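Local coordinates for protein papain-like protease (Human betacoronavirus 2c EMC/2012, PDB 4RNA) that is a viral cysteine peptidase that probably cleaves the coronavirus replicase polyprotein and, as in related enzymes, may also remove ubiquitin from host proteins, at residues A[102-106]-A[120-124]; A[237-242]-A[317-321]; A[57-62]-A[82-86]. One frame throughout, in Å; residues are numbered along the deposited sequence. Where two conformers were deposited one is given.

The three contacts follow one another along the chain: contact 3 closes first, then contact 1, then contact 2. Contact 3 joins the N-terminal ubiquitin-like sheet to helix 81-92 of the thumb; contact 1, nearest the centre of the chain in space (about 12 Å from it), sets helix 115-122 against segment 102-106; contact 2 pairs strands 233-242 and 318-320 in the zinc-bearing fingers sheet. The centres of contact 1 and contact 3 are about 30 Å apart, those of contact 1 and contact 2 about 29 Å, and those of contact 2 and contact 3, on opposite sides of the chain's centre, about 46 Å. None touches another; their elements belong to separate regions of this extended fold.

Contact 1 of 3, residues A[102-106]-A[120-124]; sequences KVRSL and MTLDL
Met120, Arg104 and Asp123 supply most of the 216 Å² buried between segment 102-106 and segment 120-124, whose first residues belong to helix 115-122. Val103 to Leu106 have extended backbone angles, with strand at Ser105-Leu106; Met120 to Leu122 are helical, and Leu124 N bonds to Thr121 O at 3.0 Å. The closest CA pair is Ser105 and Met120, 6.6 Å. Met120, chi1 m, chi2 t and chi3 p, reaches along the extended backbone: its CE lies 3.5 Å from Val103 CG1, its CG 3.5 Å from Arg104 O, and its SD 3.5 Å from Ser105 OG, a hydroxyl hydrogen-bonded to Asn116. Arg104 (m, t, m) leaves its backbone sideways, yet its end approaches Asp123, NH2 forming a 3.0 Å salt bridge with OD2. Water 1 closes the gap beside it, donating to Arg104 O (2.6 Å) and to Asp123 OD2 (3.0 Å); Asp123 OD1 bonds to His142 of helix 133-143. Val103 and Met120 also touch strand 280-287. Such packing around helix 115-122 belongs to the core of the papain-like fold, whose central helix begins, in this family, close to the catalytic cysteine.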
ATOM      1  N   LYS A 102      -5.803  24.736  20.969  1.00 35.86           N
ATOM      2  CA  LYS A 102      -6.749  24.294  19.914  1.00 32.82           C
ATOM      3  C   LYS A 102      -6.059  23.526  18.755  1.00 33.77           C
ATOM      4  O   LYS A 102      -6.680  23.151  17.787  1.00 37.45           O
ATOM      5  CB  LYS A 102      -7.658  25.412  19.443  1.00 40.01           C
ATOM      6  CG  LYS A 102      -8.599  25.892  20.562  1.00 41.20           C
ATOM      7  CD  LYS A 102      -9.855  26.567  20.029  1.00 54.29           C
ATOM      8  CE  LYS A 102     -10.669  27.217  21.155  1.00 50.67           C
ATOM      9  NZ  LYS A 102     -11.035  26.221  22.215  1.00 58.40           N
ATOM     10  N   VAL A 103      -4.783  23.222  18.885  1.00 31.17           N
ATOM     11  CA  VAL A 103      -4.167  22.464  17.836  1.00 33.47           C
ATOM     12  C   VAL A 103      -4.049  21.029  18.320  1.00 32.56           C
ATOM     13  O   VAL A 103      -3.375  20.815  19.340  1.00 30.75           O
ATOM     14  CB  VAL A 103      -2.779  23.079  17.453  1.00 34.11           C
ATOM     15  CG1 VAL A 103      -1.989  22.106  16.577  1.00 33.21           C
ATOM     16  CG2 VAL A 103      -2.952  24.480  16.797  1.00 34.36           C
ATOM     17  N   ARG A 104      -4.622  20.083  17.558  1.00 29.11           N
ATOM     18  CA  ARG A 104      -4.613  18.612  17.822  0.51 35.27           C
ATOM     19  C   ARG A 104      -3.338  17.938  17.354  1.00 35.48           C
ATOM     20  O   ARG A 104      -2.956  18.051  16.170  1.00 33.12           O
ATOM     21  CB  ARG A 104      -5.741  17.867  17.080  0.51 38.28           C
ATOM     22  CG  ARG A 104      -7.158  18.074  17.573  0.51 45.79           C
ATOM     23  CD  ARG A 104      -8.154  17.167  16.843  0.51 49.64           C
ATOM     24  NE  ARG A 104      -8.130  17.336  15.386  0.51 46.83           N
ATOM     25  CZ  ARG A 104      -8.634  18.373  14.732  0.51 47.67           C
ATOM     26  NH1 ARG A 104      -9.220  19.374  15.383  0.51 51.08           N
ATOM     27  NH2 ARG A 104      -8.562  18.405  13.417  0.51 44.92           N
ATOM     28  N   SER A 105      -2.688  17.202  18.252  1.00 31.43           N
ATOM     29  CA  SER A 105      -1.486  16.466  17.898  1.00 34.65           C
ATOM     30  C   SER A 105      -1.578  15.043  18.511  1.00 38.04           C
ATOM     31  O   SER A 105      -2.160  14.858  19.575  1.00 38.85           O
ATOM     32  CB  SER A 105      -0.302  17.170  18.533  1.00 39.04           C
ATOM     33  OG  SER A 105       0.898  16.677  18.020  1.00 44.27           O
ATOM     34  N   LEU A 106      -0.952  14.075  17.862  1.00 35.63           N
ATOM     35  CA  LEU A 106      -0.987  12.659  18.256  1.00 34.46           C
ATOM     36  C   LEU A 106       0.223  12.390  19.159  1.00 33.93           C
ATOM     37  O   LEU A 106       1.334  12.661  18.768  1.00 39.28           O
ATOM     38  CB  LEU A 106      -0.871  11.814  16.995  1.00 33.50           C
ATOM     39  CG  LEU A 106      -0.770  10.318  17.245  1.00 35.66           C
ATOM     40  CD1 LEU A 106      -1.944   9.848  18.073  1.00 37.24           C
ATOM     41  CD2 LEU A 106      -0.576   9.543  15.927  1.00 32.80           C
ATOM     42  N   MET A 120      -1.700  16.217  11.177  1.00 25.75           N
ATOM     43  CA  MET A 120      -1.561  17.689  11.367  1.00 23.41           C
ATOM     44  C   MET A 120      -1.435  18.443  10.075  1.00 25.83           C
ATOM     45  O   MET A 120      -1.864  19.572  10.046  1.00 27.08           O
ATOM     46  CB  MET A 120      -0.323  17.997  12.226  1.00 26.46           C
ATOM     47  CG  MET A 120      -0.571  17.469  13.611  1.00 28.15           C
ATOM     48  SD  MET A 120       0.634  18.082  14.829  1.00 31.98           S
ATOM     49  CE  MET A 120       0.039  19.764  14.946  1.00 31.31           C
ATOM     50  N   THR A 121      -0.896  17.800   9.015  1.00 24.39           N
ATOM     51  CA  THR A 121      -0.811  18.435   7.718  1.00 26.55           C
ATOM     52  C   THR A 121      -2.210  18.397   7.082  1.00 25.28           C
ATOM     53  O   THR A 121      -2.701  19.454   6.559  1.00 25.01           O
ATOM     54  CB  THR A 121       0.200  17.738   6.782  1.00 28.11           C
ATOM     55  OG1 THR A 121       1.501  17.830   7.306  1.00 28.07           O
ATOM     56  CG2 THR A 121       0.219  18.413   5.355  1.00 26.78           C
ATOM     57  N   LEU A 122      -2.884  17.231   7.143  1.00 26.64           N
ATOM     58  CA  LEU A 122      -4.251  17.141   6.502  1.00 24.31           C
ATOM     59  C   LEU A 122      -5.219  18.076   7.201  1.00 27.00           C
ATOM     60  O   LEU A 122      -6.127  18.611   6.621  1.00 25.59           O
ATOM     61  CB  LEU A 122      -4.858  15.697   6.620  1.00 25.56           C
ATOM     62  CG  LEU A 122      -4.159  14.585   5.812  1.00 28.04           C
ATOM     63  CD1 LEU A 122      -4.715  13.236   6.312  1.00 32.06           C
ATOM     64  CD2 LEU A 122      -4.454  14.851   4.305  1.00 25.95           C
ATOM     65  N   ASP A 123      -5.053  18.269   8.497  1.00 21.76           N
ATOM     66  CA  ASP A 123      -5.886  19.211   9.241  1.00 26.65           C
ATOM     67  C   ASP A 123      -5.839  20.689   8.750  1.00 31.44           C
ATOM     68  O   ASP A 123      -6.741  21.464   9.099  1.00 30.06           O
ATOM     69  CB  ASP A 123      -5.556  19.165  10.749  1.00 27.37           C
ATOM     70  CG  ASP A 123      -6.230  17.949  11.483  1.00 32.47           C
ATOM     71  OD1 ASP A 123      -7.175  17.357  10.928  1.00 37.46           O
ATOM     72  OD2 ASP A 123      -5.782  17.621  12.638  1.00 31.77           O
ATOM     73  N   LEU A 124      -4.833  21.071   7.938  1.00 29.06           N
ATOM     74  CA  LEU A 124      -4.694  22.450   7.508  1.00 28.29           C
ATOM     75  C   LEU A 124      -5.359  22.584   6.162  1.00 30.30           C
ATOM     76  O   LEU A 124      -5.445  23.678   5.663  1.00 32.53           O
ATOM     77  CB  LEU A 124      -3.233  22.861   7.367  1.00 28.32           C
ATOM     78  CG  LEU A 124      -2.582  22.888   8.782  1.00 24.67           C
ATOM     79  CD1 LEU A 124      -1.067  23.172   8.707  1.00 27.82           C
ATOM     80  CD2 LEU A 124      -3.307  23.917   9.635  1.00 27.34           C
TER
HETATM   81  O   HOH W   1      -3.814  19.355  14.032  1.00 35.93           O

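Contact 2 of 3, residues A[237-242]-A[317-321]; sequences QLVEHT and QKYSS
Three backbone hydrogen bonds, each 2.8 Å, hold this antiparallel ladder of the fingers sheet: His241 N to Tyr319 O, Tyr319 N to His241 O, and Ser321 N to Val239 O. His241-Tyr319 is therefore a hydrogen-bonded pair (CA-CA 4.9 Å), flanked by the non-hydrogen-bonded pairs Glu240-Ser320 (4.5 Å) and Thr242-Lys318 (4.6 Å). The strand axes run at 155° and approach to 4.6 Å. CA-H...O contacts fill in between, as from Glu240 CA to Tyr319 O and from Ser320 CA to Val239 O, both 3.3 Å. Val239 (phi/psi -109/-20) departs from extended geometry where it and Glu240 both face Val188 on strand 186-193, a classic beta bulge.

Water 2 links the strands by donating to Leu238 O (2.6 Å) and accepting from Tyr319 OH (2.6 Å). Water 3 donates to Val239 O (2.8 Å) and accepts from Ser320 OG (3.0 Å). His241 and Tyr319, both chi1 t, share one face of the sheet, with CB atoms 4.0 Å apart; the Tyr319 ring also forms a cation-pi pair with Arg221 of helix 217-221. Strand 318-320 thus brings the C-terminal region back onto the sheet that carries the zinc ligand Cys193. Gln317, chi1 m, lays its CG over the His241 ring face as a CH-pi contact, 4.3 Å from the centroid and 28° off the normal.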
ATOM      1  N   GLN A 237       8.707  24.956 -18.037  1.00 33.19           N
ATOM      2  CA  GLN A 237       8.390  25.972 -17.036  1.00 32.35           C
ATOM      3  C   GLN A 237       6.937  26.003 -16.666  1.00 34.16           C
ATOM      4  O   GLN A 237       6.069  25.847 -17.533  1.00 32.89           O
ATOM      5  CB  GLN A 237       8.882  27.377 -17.514  1.00 29.94           C
ATOM      6  CG  GLN A 237       8.674  28.511 -16.534  1.00 33.42           C
ATOM      7  CD  GLN A 237       9.353  29.793 -16.995  1.00 39.37           C
ATOM      8  OE1 GLN A 237      10.390  29.767 -17.689  1.00 36.05           O
ATOM      9  NE2 GLN A 237       8.740  30.918 -16.647  1.00 44.67           N
ATOM     10  N   LEU A 238       6.650  26.218 -15.372  1.00 32.61           N
ATOM     11  CA  LEU A 238       5.275  26.515 -14.936  1.00 37.06           C
ATOM     12  C   LEU A 238       4.727  27.905 -15.459  1.00 34.61           C
ATOM     13  O   LEU A 238       5.298  28.953 -15.199  1.00 34.97           O
ATOM     14  CB  LEU A 238       5.218  26.428 -13.395  1.00 32.91           C
ATOM     15  CG  LEU A 238       3.825  26.593 -12.760  1.00 32.18           C
ATOM     16  CD1 LEU A 238       2.793  25.512 -13.187  1.00 35.95           C
ATOM     17  CD2 LEU A 238       4.014  26.650 -11.235  1.00 31.39           C
ATOM     18  N   VAL A 239       3.656  27.907 -16.254  1.00 38.19           N
ATOM     19  CA  VAL A 239       3.178  29.180 -16.779  1.00 35.81           C
ATOM     20  C   VAL A 239       1.832  29.662 -16.163  1.00 38.10           C
ATOM     21  O   VAL A 239       1.502  30.873 -16.183  1.00 34.63           O
ATOM     22  CB  VAL A 239       3.095  29.164 -18.317  1.00 37.07           C
ATOM     23  CG1 VAL A 239       4.530  29.130 -18.894  1.00 37.21           C
ATOM     24  CG2 VAL A 239       2.252  27.983 -18.789  1.00 37.65           C
ATOM     25  N   GLU A 240       1.079  28.741 -15.575  1.00 32.48           N
ATOM     26  CA  GLU A 240      -0.143  29.185 -14.885  1.00 37.08           C
ATOM     27  C   GLU A 240      -0.432  28.269 -13.706  1.00 39.34           C
ATOM     28  O   GLU A 240      -0.222  27.058 -13.771  1.00 35.28           O
ATOM     29  CB  GLU A 240      -1.327  29.220 -15.845  1.00 39.18           C
ATOM     30  CG  GLU A 240      -2.448  30.106 -15.362  1.00 53.36           C
ATOM     31  CD  GLU A 240      -3.791  29.424 -15.504  1.00 71.01           C
ATOM     32  OE1 GLU A 240      -4.409  29.073 -14.464  1.00 83.69           O
ATOM     33  OE2 GLU A 240      -4.214  29.202 -16.660  1.00 71.21           O
ATOM     34  N   HIS A 241      -0.896  28.867 -12.622  1.00 41.35           N
ATOM     35  CA  HIS A 241      -1.129  28.122 -11.397  1.00 35.35           C
ATOM     36  C   HIS A 241      -2.228  28.752 -10.586  1.00 36.27           C
ATOM     37  O   HIS A 241      -2.102  29.871 -10.110  1.00 35.34           O
ATOM     38  CB  HIS A 241       0.153  28.003 -10.594  1.00 36.47           C
ATOM     39  CG  HIS A 241       0.193  26.787  -9.732  1.00 33.20           C
ATOM     40  ND1 HIS A 241       1.177  26.556  -8.814  1.00 34.88           N
ATOM     41  CD2 HIS A 241      -0.670  25.690  -9.673  1.00 34.16           C
ATOM     42  CE1 HIS A 241       0.957  25.352  -8.224  1.00 34.28           C
ATOM     43  NE2 HIS A 241      -0.182  24.837  -8.729  1.00 31.16           N
ATOM     44  N   THR A 242      -3.315  28.025 -10.392  1.00 35.30           N
ATOM     45  CA  THR A 242      -4.390  28.569  -9.592  1.00 37.13           C
ATOM     46  C   THR A 242      -4.945  27.474  -8.677  1.00 36.09           C
ATOM     47  O   THR A 242      -5.463  26.462  -9.156  1.00 35.94           O
ATOM     48  CB  THR A 242      -5.475  29.220 -10.483  1.00 39.85           C
ATOM     49  OG1 THR A 242      -6.619  29.443  -9.658  1.00 53.86           O
ATOM     50  CG2 THR A 242      -5.893  28.293 -11.592  1.00 43.84           C
ATOM     51  N   GLN A 317      -2.500  29.531  -4.771  1.00 38.90           N
ATOM     52  CA  GLN A 317      -1.628  30.194  -5.706  1.00 39.14           C
ATOM     53  C   GLN A 317      -2.502  30.920  -6.679  1.00 37.37           C
ATOM     54  O   GLN A 317      -3.609  30.470  -6.962  1.00 32.90           O
ATOM     55  CB  GLN A 317      -0.832  29.129  -6.466  1.00 39.63           C
ATOM     56  CG  GLN A 317      -0.074  28.239  -5.505  1.00 36.68           C
ATOM     57  CD  GLN A 317       1.048  28.976  -4.880  1.00 36.91           C
ATOM     58  OE1 GLN A 317       1.883  29.497  -5.597  1.00 37.21           O
ATOM     59  NE2 GLN A 317       1.150  28.959  -3.534  1.00 32.89           N
ATOM     60  N   LYS A 318      -2.025  32.043  -7.197  1.00 37.77           N
ATOM     61  CA  LYS A 318      -2.749  32.652  -8.330  1.00 42.25           C
ATOM     62  C   LYS A 318      -1.699  33.269  -9.220  1.00 42.49           C
ATOM     63  O   LYS A 318      -1.351  34.435  -9.048  1.00 41.14           O
ATOM     64  CB  LYS A 318      -3.853  33.675  -7.887  1.00 48.82           C
ATOM     65  CG  LYS A 318      -4.442  34.435  -9.079  1.00 57.77           C
ATOM     66  CD  LYS A 318      -5.964  34.357  -9.248  1.00 65.69           C
ATOM     67  CE  LYS A 318      -6.615  35.689  -8.929  1.00 65.93           C
ATOM     68  NZ  LYS A 318      -6.113  36.153  -7.606  1.00 71.27           N
ATOM     69  N   TYR A 319      -1.154  32.459 -10.128  1.00 42.94           N
ATOM     70  CA  TYR A 319       0.058  32.817 -10.865  1.00 38.00           C
ATOM     71  C   TYR A 319      -0.169  32.662 -12.358  1.00 40.78           C
ATOM     72  O   TYR A 319      -0.804  31.703 -12.821  1.00 39.52           O
ATOM     73  CB  TYR A 319       1.165  31.906 -10.429  1.00 39.88           C
ATOM     74  CG  TYR A 319       2.455  32.070 -11.179  1.00 41.52           C
ATOM     75  CD1 TYR A 319       3.248  33.243 -11.028  1.00 37.56           C
ATOM     76  CD2 TYR A 319       2.926  31.035 -12.001  1.00 34.52           C
ATOM     77  CE1 TYR A 319       4.469  33.383 -11.704  1.00 35.81           C
ATOM     78  CE2 TYR A 319       4.144  31.169 -12.694  1.00 35.13           C
ATOM     79  CZ  TYR A 319       4.909  32.320 -12.528  1.00 33.65           C
ATOM     80  OH  TYR A 319       6.087  32.437 -13.218  1.00 36.76           O
ATOM     81  N   SER A 320       0.324  33.651 -13.089  1.00 42.70           N
ATOM     82  CA  SER A 320       0.502  33.579 -14.545  1.00 42.93           C
ATOM     83  C   SER A 320       1.901  34.090 -14.918  1.00 39.21           C
ATOM     84  O   SER A 320       2.292  35.189 -14.470  1.00 41.00           O
ATOM     85  CB  SER A 320      -0.569  34.460 -15.221  1.00 43.00           C
ATOM     86  OG  SER A 320      -0.492  34.282 -16.599  1.00 54.64           O
ATOM     87  N   SER A 321       2.697  33.336 -15.695  1.00 41.35           N
ATOM     88  CA  SER A 321       4.136  33.726 -15.814  1.00 48.88           C
ATOM     89  C   SER A 321       4.302  34.917 -16.723  1.00 46.91           C
ATOM     90  O   SER A 321       3.520  35.114 -17.643  1.00 43.03           O
ATOM     91  CB  SER A 321       5.067  32.593 -16.288  1.00 47.46           C
ATOM     92  OG  SER A 321       4.574  32.133 -17.515  1.00 46.95           O
TER
HETATM   93  O   HOH W   2       7.257  30.199 -13.945  1.00 34.60           O
HETATM   94  O   HOH W   3       1.628  32.882 -18.193  1.00 40.44           O
HETATM   95  O   HOH W   4       2.999  28.660  -7.938  1.00 37.00           O

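Contact 3 of 3, residues A[57-62]-A[82-86]; sequences YLADNL and LHRFY. With PO4 (phosphate ion), chain F.
Ala59 is the small bump at the middle of this contact, its CB set in a shallow hollow between Leu82, His83 and Tyr86 in the first turns of helix 81-92. Its CA comes within 5.1 Å of Leu82 CA, and its CB lies 4.0 Å from Leu82 CB, 4.0 Å from His83 N and 4.0 Å from Tyr86 CE2; the short side chain is consistent with so close an approach. Strand 55-58 ends just before it: Tyr57 and Leu58 are extended, Ala59 turns off (phi/psi -109/-14), and Asn61 takes left-handed angles (65/45) before Leu62 points back to the helix.

Leu82 and Tyr86, one turn apart and joined by Tyr86 N to Leu82 O (2.8 Å), are the walls of the hollow. Tyr86, chi1 m, projects its hydroxyl past Ala59 and donates from OH to Leu58 O at 3.2 Å. The edge of the Tyr57 ring meets the face of Tyr86 in an offset edge-to-face pair, centroids 5.6 Å apart and planes at 79°. Leu82 (m, t) reaches the same carbonyl, its CD1 lying 3.6 Å from Leu58 O and also 4.3 Å from Leu62 CD1. Water 5 bridges Ala59 O and the first-turn His83 N, 2.9 Å to each. A phosphate, probably from crystallisation, accepts from Leu62 N through O3 at 2.9 Å.

The contact thus joins the N-terminal ubiquitin-like sheet to the thumb: Phe36 of strand 35-37 packs edge-to-face on Tyr86, helix 64-74 covers Leu62 and Leu82 through Leu70, and helix 148-158 lies against Phe85.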
ATOM      1  N   TYR A  57     -19.240  -8.266  13.333  1.00 31.66           N
ATOM      2  CA  TYR A  57     -18.527  -7.668  12.197  1.00 31.75           C
ATOM      3  C   TYR A  57     -17.810  -8.729  11.401  1.00 34.26           C
ATOM      4  O   TYR A  57     -16.909  -9.312  11.859  1.00 25.84           O
ATOM      5  CB  TYR A  57     -17.566  -6.574  12.685  1.00 33.32           C
ATOM      6  CG  TYR A  57     -18.301  -5.313  12.697  1.00 37.48           C
ATOM      7  CD1 TYR A  57     -19.054  -4.942  13.807  1.00 37.16           C
ATOM      8  CD2 TYR A  57     -18.328  -4.510  11.544  1.00 41.04           C
ATOM      9  CE1 TYR A  57     -19.810  -3.770  13.779  1.00 44.72           C
ATOM     10  CE2 TYR A  57     -19.040  -3.321  11.525  1.00 43.22           C
ATOM     11  CZ  TYR A  57     -19.797  -2.986  12.624  1.00 43.01           C
ATOM     12  OH  TYR A  57     -20.492  -1.803  12.552  1.00 63.25           O
ATOM     13  N   LEU A  58     -18.252  -9.038  10.198  1.00 26.02           N
ATOM     14  CA  LEU A  58     -17.620 -10.137   9.422  1.00 26.27           C
ATOM     15  C   LEU A  58     -16.402  -9.599   8.622  1.00 27.45           C
ATOM     16  O   LEU A  58     -16.466  -8.495   8.052  1.00 27.98           O
ATOM     17  CB  LEU A  58     -18.635 -10.756   8.437  1.00 27.10           C
ATOM     18  CG  LEU A  58     -18.150 -11.971   7.603  1.00 29.66           C
ATOM     19  CD1 LEU A  58     -17.750 -13.237   8.441  1.00 26.64           C
ATOM     20  CD2 LEU A  58     -19.287 -12.333   6.668  1.00 29.22           C
ATOM     21  N   ALA A  59     -15.280 -10.332   8.594  1.00 29.27           N
ATOM     22  CA  ALA A  59     -14.041  -9.834   7.901  1.00 28.62           C
ATOM     23  C   ALA A  59     -13.772 -10.641   6.601  1.00 31.75           C
ATOM     24  O   ALA A  59     -12.974 -10.213   5.788  1.00 33.70           O
ATOM     25  CB  ALA A  59     -12.806  -9.839   8.817  1.00 31.29           C
ATOM     26  N   ASP A  60     -14.418 -11.803   6.390  1.00 30.25           N
ATOM     27  CA  ASP A  60     -14.129 -12.619   5.164  1.00 31.33           C
ATOM     28  C   ASP A  60     -15.239 -13.572   4.986  1.00 32.43           C
ATOM     29  O   ASP A  60     -16.143 -13.595   5.799  1.00 32.52           O
ATOM     30  CB  ASP A  60     -12.718 -13.314   5.142  1.00 32.66           C
ATOM     31  CG  ASP A  60     -12.506 -14.329   6.321  1.00 33.32           C
ATOM     32  OD1 ASP A  60     -13.516 -14.896   6.846  1.00 31.67           O
ATOM     33  OD2 ASP A  60     -11.311 -14.570   6.704  1.00 45.49           O
ATOM     34  N   ASN A  61     -15.276 -14.254   3.839  1.00 37.08           N
ATOM     35  CA  ASN A  61     -16.458 -15.015   3.473  1.00 34.94           C
ATOM     36  C   ASN A  61     -17.742 -14.290   3.201  1.00 38.19           C
ATOM     37  O   ASN A  61     -18.773 -14.811   3.598  1.00 33.12           O
ATOM     38  CB  ASN A  61     -16.819 -16.001   4.563  1.00 36.57           C
ATOM     39  CG  ASN A  61     -16.050 -17.190   4.427  1.00 40.11           C
ATOM     40  OD1 ASN A  61     -15.283 -17.517   5.335  1.00 48.50           O
ATOM     41  ND2 ASN A  61     -16.104 -17.793   3.235  1.00 46.37           N
ATOM     42  N   LEU A  62     -17.706 -13.191   2.428  1.00 29.56           N
ATOM     43  CA  LEU A  62     -18.776 -12.265   2.462  1.00 29.40           C
ATOM     44  C   LEU A  62     -19.641 -12.760   1.301  1.00 31.07           C
ATOM     45  O   LEU A  62     -19.103 -13.340   0.334  1.00 26.22           O
ATOM     46  CB  LEU A  62     -18.268 -10.830   2.111  1.00 32.40           C
ATOM     47  CG  LEU A  62     -17.143 -10.053   2.823  1.00 35.66           C
ATOM     48  CD1 LEU A  62     -17.195  -8.561   2.461  1.00 28.38           C
ATOM     49  CD2 LEU A  62     -16.948 -10.286   4.332  1.00 32.05           C
ATOM     50  N   LEU A  82     -10.475  -5.684   5.675  1.00 24.84           N
ATOM     51  CA  LEU A  82     -11.320  -5.615   6.896  1.00 25.03           C
ATOM     52  C   LEU A  82     -10.572  -6.126   8.087  1.00 25.26           C
ATOM     53  O   LEU A  82     -10.680  -5.487   9.171  1.00 25.86           O
ATOM     54  CB  LEU A  82     -12.597  -6.405   6.835  1.00 26.64           C
ATOM     55  CG  LEU A  82     -13.616  -5.744   5.898  1.00 30.75           C
ATOM     56  CD1 LEU A  82     -14.883  -6.576   5.478  1.00 36.56           C
ATOM     57  CD2 LEU A  82     -13.982  -4.330   6.411  1.00 29.26           C
ATOM     58  N   HIS A  83      -9.931  -7.281   7.914  1.00 24.99           N
ATOM     59  CA  HIS A  83      -9.189  -7.801   9.119  1.00 26.50           C
ATOM     60  C   HIS A  83      -8.227  -6.765   9.594  1.00 25.92           C
ATOM     61  O   HIS A  83      -7.955  -6.613  10.852  1.00 32.04           O
ATOM     62  CB  HIS A  83      -8.451  -9.120   8.864  1.00 32.21           C
ATOM     63  CG  HIS A  83      -7.836  -9.700  10.162  1.00 43.76           C
ATOM     64  ND1 HIS A  83      -6.554  -9.454  10.539  1.00 50.89           N
ATOM     65  CD2 HIS A  83      -8.408 -10.464  11.193  1.00 46.64           C
ATOM     66  CE1 HIS A  83      -6.309 -10.041  11.750  1.00 48.20           C
ATOM     67  NE2 HIS A  83      -7.444 -10.657  12.148  1.00 50.14           N
ATOM     68  N   ARG A  84      -7.489  -6.192   8.666  1.00 25.60           N
ATOM     69  CA  ARG A  84      -6.472  -5.167   9.101  1.00 26.20           C
ATOM     70  C   ARG A  84      -7.068  -3.903   9.741  1.00 25.66           C
ATOM     71  O   ARG A  84      -6.643  -3.471  10.780  1.00 24.01           O
ATOM     72  CB  ARG A  84      -5.490  -4.819   7.971  1.00 22.03           C
ATOM     73  CG  ARG A  84      -4.603  -6.018   7.545  1.00 27.18           C
ATOM     74  CD  ARG A  84      -3.631  -5.684   6.379  1.00 29.94           C
ATOM     75  NE  ARG A  84      -4.334  -5.209   5.144  1.00 28.48           N
ATOM     76  CZ  ARG A  84      -4.389  -3.949   4.741  1.00 30.79           C
ATOM     77  NH1 ARG A  84      -3.885  -2.947   5.478  1.00 24.36           N
ATOM     78  NH2 ARG A  84      -5.075  -3.654   3.618  1.00 25.52           N
ATOM     79  N   PHE A  85      -8.120  -3.363   9.150  1.00 23.83           N
ATOM     80  CA  PHE A  85      -8.803  -2.217   9.709  1.00 25.06           C
ATOM     81  C   PHE A  85      -9.396  -2.515  11.101  1.00 28.51           C
ATOM     82  O   PHE A  85      -9.193  -1.724  12.046  1.00 28.40           O
ATOM     83  CB  PHE A  85      -9.926  -1.737   8.691  1.00 24.46           C
ATOM     84  CG  PHE A  85     -10.830  -0.698   9.291  1.00 27.13           C
ATOM     85  CD1 PHE A  85     -10.275   0.457   9.865  1.00 28.17           C
ATOM     86  CD2 PHE A  85     -12.220  -0.852   9.263  1.00 30.63           C
ATOM     87  CE1 PHE A  85     -11.089   1.414  10.433  1.00 31.20           C
ATOM     88  CE2 PHE A  85     -13.063   0.127   9.817  1.00 33.08           C
ATOM     89  CZ  PHE A  85     -12.484   1.262  10.398  1.00 30.79           C
ATOM     90  N   TYR A  86      -9.987  -3.717  11.287  1.00 28.26           N
ATOM     91  CA  TYR A  86     -10.653  -3.940  12.518  1.00 27.45           C
ATOM     92  C   TYR A  86      -9.571  -4.103  13.544  1.00 28.31           C
ATOM     93  O   TYR A  86      -9.761  -3.545  14.600  1.00 28.97           O
ATOM     94  CB  TYR A  86     -11.513  -5.226  12.582  1.00 26.01           C
ATOM     95  CG  TYR A  86     -12.748  -5.259  11.637  1.00 30.94           C
ATOM     96  CD1 TYR A  86     -13.374  -4.076  11.225  1.00 32.41           C
ATOM     97  CD2 TYR A  86     -13.292  -6.473  11.247  1.00 35.92           C
ATOM     98  CE1 TYR A  86     -14.486  -4.122  10.371  1.00 34.87           C
ATOM     99  CE2 TYR A  86     -14.418  -6.521  10.391  1.00 34.67           C
ATOM    100  CZ  TYR A  86     -14.990  -5.337   9.980  1.00 38.04           C
ATOM    101  OH  TYR A  86     -16.090  -5.455   9.103  1.00 45.11           O
TER
HETATM  102  P   PO4 F 405     -14.447 -13.000   0.396  1.00 83.96           P
HETATM  103  O1  PO4 F 405     -15.114 -14.100  -0.410  1.00 77.76           O
HETATM  104  O2  PO4 F 405     -14.819 -11.652  -0.181  1.00 96.06           O
HETATM  105  O3  PO4 F 405     -14.911 -12.964   1.823  1.00 79.09           O
HETATM  106  O4  PO4 F 405     -12.949 -13.240   0.328  1.00 96.64           O
HETATM  107  O   HOH W   5     -10.445  -8.844   5.560  1.00 30.65           O